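Long-range contact in 3-hydroxyisobutyrate dehydrogenase family protein (Geobacter sulfurreducens, PDB 3PDU), which binds NADP and probably reduces succinic semialdehyde to gamma-hydroxybutyrate, as a member of the beta-hydroxyacid dehydrogenase family: residues Asp26-Asn31 / Gly44-Ser49. Sequence-based numbering, arbitrary orientation.
Sequences DVTVWN and GARQAS. With NAP (NADP nicotinamide-adenine-dinucleotide phosphate), chain I.
Val27, Val29 and Arg46 pair their backbones in parallel at one edge of the sheet of the Rossmann-type NADP-binding domain, strand 46-47 being outermost within the chain. Strand 27-30 and strand 46-47 are the two ends of a beta-alpha-beta unit crossing over through helix 38-43, which closes at Gly44 with a Schellman motif. Three hydrogen bonds, all 2.8 to 2.9 Å, hold the pair: Arg46 N gives to Val27 O, Val29 N to Arg46 O and, one residue past strand 46-47, Ala48 N to Val29 O. Thr28 CA adds a close CH...O contact to Arg46 O at 3.3 Å. On its far side, strand 27-30 pairs with strand 4-7 through Tyr4 and Phe6.

Side chains then sort onto the two faces. Thr28 and Arg46 run side by side on one, where chi1 of -60° puts Thr28 OG1 beside the backbone N and the methyl CG2 anti to it, so that CG2 meets Ala48 CB at 3.6 Å; helix 51-57 covers this patch through Val54. On the other face Val29 CG1 rests on Ala45 CB at 3.9 Å, and Val21 of helix 13-23 packs against both Ala45 and Val27.

Where strand 27-30 ends, the CD1 edge of the Trp30 ring lies 3.5 Å from Ala48 O, with that oxygen in the ring plane, and NE1 reaches Ser49 O through a water. Next along, Asn31 uses both ends of its amide on the cofactor: OD1 accepts from the ribose hydroxyl O3B and also from Leu9 N, while ND2, held as well by Asn33 O, donates to the 2'-phosphate oxygen O3X at 2.8 Å with an N-H...O angle of 168°.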
ATOM      1  N   ASP A  26      -8.176 -36.460 -32.533  1.00 20.16           N
ATOM      2  CA  ASP A  26      -8.322 -35.703 -33.780  1.00 20.41           C
ATOM      3  C   ASP A  26      -8.508 -34.242 -33.379  1.00 23.21           C
ATOM      4  O   ASP A  26      -9.545 -33.883 -32.817  1.00 19.71           O
ATOM      5  CB  ASP A  26      -9.566 -36.236 -34.514  1.00 24.65           C
ATOM      6  CG  ASP A  26      -9.856 -35.525 -35.832  1.00 33.63           C
ATOM      7  OD1 ASP A  26      -9.479 -34.353 -36.016  1.00 29.86           O
ATOM      8  OD2 ASP A  26     -10.506 -36.153 -36.689  1.00 34.15           O
ATOM      9  N   VAL A  27      -7.500 -33.406 -33.641  1.00 18.22           N
ATOM     10  CA  VAL A  27      -7.507 -32.030 -33.144  1.00 17.37           C
ATOM     11  C   VAL A  27      -7.485 -31.020 -34.295  1.00 22.79           C
ATOM     12  O   VAL A  27      -6.682 -31.139 -35.220  1.00 19.28           O
ATOM     13  CB  VAL A  27      -6.306 -31.746 -32.183  1.00 20.32           C
ATOM     14  CG1 VAL A  27      -6.386 -30.329 -31.613  1.00 23.77           C
ATOM     15  CG2 VAL A  27      -6.267 -32.770 -31.036  1.00 21.02           C
ATOM     16  N   THR A  28      -8.375 -30.035 -34.221  1.00 16.25           N
ATOM     17  CA  THR A  28      -8.377 -28.911 -35.146  1.00 19.99           C
ATOM     18  C   THR A  28      -7.970 -27.646 -34.390  1.00 19.63           C
ATOM     19  O   THR A  28      -8.535 -27.347 -33.341  1.00 20.43           O
ATOM     20  CB  THR A  28      -9.772 -28.720 -35.740  1.00 17.88           C
ATOM     21  OG1 THR A  28     -10.152 -29.907 -36.438  1.00 19.84           O
ATOM     22  CG2 THR A  28      -9.791 -27.552 -36.724  1.00 23.92           C
ATOM     23  N   VAL A  29      -6.997 -26.902 -34.916  1.00 16.93           N
ATOM     24  CA  VAL A  29      -6.485 -25.735 -34.201  1.00 17.31           C
ATOM     25  C   VAL A  29      -6.715 -24.423 -34.944  1.00 20.74           C
ATOM     26  O   VAL A  29      -6.832 -24.385 -36.173  1.00 21.96           O
ATOM     27  CB  VAL A  29      -4.966 -25.857 -33.884  1.00 16.69           C
ATOM     28  CG1 VAL A  29      -4.685 -27.102 -33.055  1.00 15.27           C
ATOM     29  CG2 VAL A  29      -4.140 -25.883 -35.183  1.00 17.56           C
ATOM     30  N   TRP A  30      -6.784 -23.349 -34.169  1.00 18.36           N
ATOM     31  CA  TRP A  30      -6.815 -21.998 -34.709  1.00 21.64           C
ATOM     32  C   TRP A  30      -6.058 -21.072 -33.767  1.00 19.93           C
ATOM     33  O   TRP A  30      -6.052 -21.274 -32.548  1.00 19.84           O
ATOM     34  CB  TRP A  30      -8.260 -21.511 -34.892  1.00 20.30           C
ATOM     35  CG  TRP A  30      -8.362 -20.052 -35.263  1.00 19.28           C
ATOM     36  CD1 TRP A  30      -8.349 -19.524 -36.519  1.00 18.88           C
ATOM     37  CD2 TRP A  30      -8.480 -18.936 -34.358  1.00 21.22           C
ATOM     38  NE1 TRP A  30      -8.449 -18.143 -36.455  1.00 18.71           N
ATOM     39  CE2 TRP A  30      -8.533 -17.763 -35.142  1.00 24.48           C
ATOM     40  CE3 TRP A  30      -8.546 -18.820 -32.963  1.00 22.24           C
ATOM     41  CZ2 TRP A  30      -8.653 -16.486 -34.580  1.00 25.91           C
ATOM     42  CZ3 TRP A  30      -8.665 -17.542 -32.403  1.00 22.11           C
ATOM     43  CH2 TRP A  30      -8.719 -16.398 -33.213  1.00 21.80           C
ATOM     44  N   ASN A  31      -5.395 -20.076 -34.342  1.00 19.51           N
ATOM     45  CA  ASN A  31      -4.768 -19.006 -33.574  1.00 20.19           C
ATOM     46  C   ASN A  31      -4.855 -17.724 -34.378  1.00 21.01           C
ATOM     47  O   ASN A  31      -4.673 -17.746 -35.596  1.00 19.20           O
ATOM     48  CB  ASN A  31      -3.294 -19.310 -33.285  1.00 22.47           C
ATOM     49  CG  ASN A  31      -2.696 -18.379 -32.230  1.00 20.40           C
ATOM     50  OD1 ASN A  31      -3.105 -18.412 -31.073  1.00 19.65           O
ATOM     51  ND2 ASN A  31      -1.717 -17.560 -32.624  1.00 18.57           N
ATOM     52  N   GLY A  44       0.264 -33.192 -36.468  1.00 22.33           N
ATOM     53  CA  GLY A  44      -0.899 -33.924 -36.923  1.00 27.69           C
ATOM     54  C   GLY A  44      -2.231 -33.224 -36.719  1.00 32.28           C
ATOM     55  O   GLY A  44      -3.271 -33.785 -37.054  1.00 29.63           O
ATOM     56  N   ALA A  45      -2.228 -32.009 -36.177  1.00 21.81           N
ATOM     57  CA  ALA A  45      -3.486 -31.272 -36.080  1.00 17.84           C
ATOM     58  C   ALA A  45      -3.921 -30.742 -37.454  1.00 22.95           C
ATOM     59  O   ALA A  45      -3.099 -30.609 -38.359  1.00 23.80           O
ATOM     60  CB  ALA A  45      -3.370 -30.123 -35.055  1.00 20.41           C
ATOM     61  N   ARG A  46      -5.212 -30.452 -37.609  1.00 20.97           N
ATOM     62  CA  ARG A  46      -5.700 -29.737 -38.796  1.00 24.24           C
ATOM     63  C   ARG A  46      -5.827 -28.254 -38.484  1.00 19.62           C
ATOM     64  O   ARG A  46      -6.254 -27.892 -37.399  1.00 22.24           O
ATOM     65  CB  ARG A  46      -7.087 -30.236 -39.193  1.00 35.63           C
ATOM     66  CG  ARG A  46      -7.120 -31.505 -40.025  1.00 63.16           C
ATOM     67  CD  ARG A  46      -8.546 -31.770 -40.495  1.00 78.03           C
ATOM     68  NE  ARG A  46      -9.332 -30.537 -40.531  1.00 86.31           N
ATOM     69  CZ  ARG A  46      -9.405 -29.717 -41.576  1.00 91.93           C
ATOM     70  NH1 ARG A  46      -8.740 -29.992 -42.692  1.00 93.49           N
ATOM     71  NH2 ARG A  46     -10.146 -28.617 -41.506  1.00 93.89           N
ATOM     72  N   GLN A  47      -5.478 -27.391 -39.436  1.00 23.77           N
ATOM     73  CA  GLN A  47      -5.626 -25.953 -39.224  1.00 23.22           C
ATOM     74  C   GLN A  47      -6.987 -25.485 -39.725  1.00 23.44           C
ATOM     75  O   GLN A  47      -7.426 -25.896 -40.796  1.00 28.19           O
ATOM     76  CB  GLN A  47      -4.522 -25.179 -39.948  1.00 20.48           C
ATOM     77  CG  GLN A  47      -4.537 -23.676 -39.668  1.00 26.92           C
ATOM     78  CD  GLN A  47      -3.402 -22.964 -40.356  1.00 36.15           C
ATOM     79  OE1 GLN A  47      -2.583 -23.591 -41.037  1.00 29.50           O
ATOM     80  NE2 GLN A  47      -3.342 -21.645 -40.194  1.00 31.76           N
ATOM     81  N   ALA A  48      -7.645 -24.618 -38.956  1.00 20.39           N
ATOM     82  CA  ALA A  48      -8.912 -24.010 -39.383  1.00 20.43           C
ATOM     83  C   ALA A  48      -8.765 -22.504 -39.552  1.00 20.93           C
ATOM     84  O   ALA A  48      -7.825 -21.909 -39.041  1.00 27.11           O
ATOM     85  CB  ALA A  48     -10.025 -24.325 -38.380  1.00 21.07           C
ATOM     86  N   SER A  49      -9.714 -21.889 -40.254  1.00 24.69           N
ATOM     87  CA  SER A  49      -9.632 -20.464 -40.580  1.00 22.50           C
ATOM     88  C   SER A  49     -10.290 -19.524 -39.572  1.00 22.68           C
ATOM     89  O   SER A  49     -10.037 -18.325 -39.609  1.00 27.52           O
ATOM     90  CB  SER A  49     -10.231 -20.208 -41.970  1.00 27.63           C
ATOM     91  OG  SER A  49      -9.464 -20.860 -42.967  1.00 46.35           O
TER
HETATM   92  PA  NAP I 301       0.097 -16.009 -24.219  1.00 23.05           P
HETATM   93  O1A NAP I 301       0.271 -14.551 -24.107  1.00 21.29           O
HETATM   94  O2A NAP I 301       1.324 -16.728 -24.601  1.00 22.17           O
HETATM   95  O5B NAP I 301      -1.094 -16.379 -25.215  1.00 21.12           O
HETATM   96  C5B NAP I 301      -2.299 -15.666 -25.307  1.00 20.90           C
HETATM   97  C4B NAP I 301      -3.129 -16.303 -26.422  1.00 17.54           C
HETATM   98  O4B NAP I 301      -4.315 -15.541 -26.603  1.00 20.01           O
HETATM   99  C3B NAP I 301      -2.412 -16.309 -27.779  1.00 21.66           C
HETATM  100  O3B NAP I 301      -2.857 -17.446 -28.497  1.00 21.08           O
HETATM  101  C2B NAP I 301      -2.959 -15.062 -28.455  1.00 17.60           C
HETATM  102  O2B NAP I 301      -3.007 -15.086 -29.859  1.00 21.47           O
HETATM  103  C1B NAP I 301      -4.379 -15.096 -27.932  1.00 16.23           C
HETATM  104  N9A NAP I 301      -5.043 -13.789 -28.000  1.00 22.27           N
HETATM  105  C8A NAP I 301      -4.764 -12.653 -27.290  1.00 22.05           C
HETATM  106  N7A NAP I 301      -5.652 -11.701 -27.680  1.00 18.40           N
HETATM  107  C5A NAP I 301      -6.487 -12.223 -28.600  1.00 19.05           C
HETATM  108  C6A NAP I 301      -7.563 -11.698 -29.302  1.00 21.86           C
HETATM  109  N6A NAP I 301      -7.950 -10.432 -29.105  1.00 21.73           N
HETATM  110  N1A NAP I 301      -8.220 -12.505 -30.201  1.00 21.65           N
HETATM  111  C2A NAP I 301      -7.829 -13.815 -30.397  1.00 20.32           C
HETATM  112  N3A NAP I 301      -6.760 -14.329 -29.694  1.00 19.87           N
HETATM  113  C4A NAP I 301      -6.106 -13.539 -28.813  1.00 19.96           C
HETATM  114  O3  NAP I 301      -0.484 -16.466 -22.798  1.00 22.97           O
HETATM  115  PN  NAP I 301      -0.503 -17.858 -22.011  1.00 19.45           P
HETATM  116  O1N NAP I 301       0.571 -17.815 -21.003  1.00 25.96           O
HETATM  117  O2N NAP I 301      -0.650 -18.960 -22.996  1.00 17.42           O
HETATM  118  O5D NAP I 301      -1.894 -17.623 -21.241  1.00 24.54           O
HETATM  119  C5D NAP I 301      -3.148 -18.001 -21.765  1.00 20.82           C
HETATM  120  C4D NAP I 301      -4.125 -17.971 -20.596  1.00 21.78           C
HETATM  121  O4D NAP I 301      -3.729 -18.919 -19.625  1.00 21.11           O
HETATM  122  C3D NAP I 301      -4.089 -16.621 -19.888  1.00 18.53           C
HETATM  123  O3D NAP I 301      -5.392 -16.360 -19.388  1.00 20.04           O
HETATM  124  C2D NAP I 301      -3.159 -16.838 -18.712  1.00 21.31           C
HETATM  125  O2D NAP I 301      -3.423 -15.955 -17.631  1.00 19.17           O
HETATM  126  C1D NAP I 301      -3.532 -18.278 -18.383  1.00 20.92           C
HETATM  127  N1N NAP I 301      -2.535 -19.055 -17.646  1.00 22.84           N
HETATM  128  C2N NAP I 301      -1.202 -18.946 -17.931  1.00 15.83           C
HETATM  129  C3N NAP I 301      -0.274 -19.722 -17.229  1.00 23.48           C
HETATM  130  C7N NAP I 301       1.203 -19.649 -17.540  1.00 22.14           C
HETATM  131  O7N NAP I 301       2.096 -20.133 -16.584  1.00 27.36           O
HETATM  132  N7N NAP I 301       1.662 -19.117 -18.676  1.00 20.85           N
HETATM  133  C4N NAP I 301      -0.726 -20.605 -16.250  1.00 23.83           C
HETATM  134  C5N NAP I 301      -2.090 -20.725 -15.981  1.00 23.14           C
HETATM  135  C6N NAP I 301      -2.990 -19.948 -16.701  1.00 27.40           C
HETATM  136  P2B NAP I 301      -1.784 -14.487 -30.720  1.00 23.61           P
HETATM  137  O1X NAP I 301      -2.402 -14.070 -32.022  1.00 20.56           O
HETATM  138  O2X NAP I 301      -1.168 -13.324 -29.971  1.00 22.06           O
HETATM  139  O3X NAP I 301      -0.741 -15.547 -30.916  1.00 21.11           O
HETATM  140  O   HOH W   1      -4.889 -34.500 -34.356  1.00 24.59           O
HETATM  141  O   HOH W   2      -8.469 -15.872 -38.326  1.00 40.58           O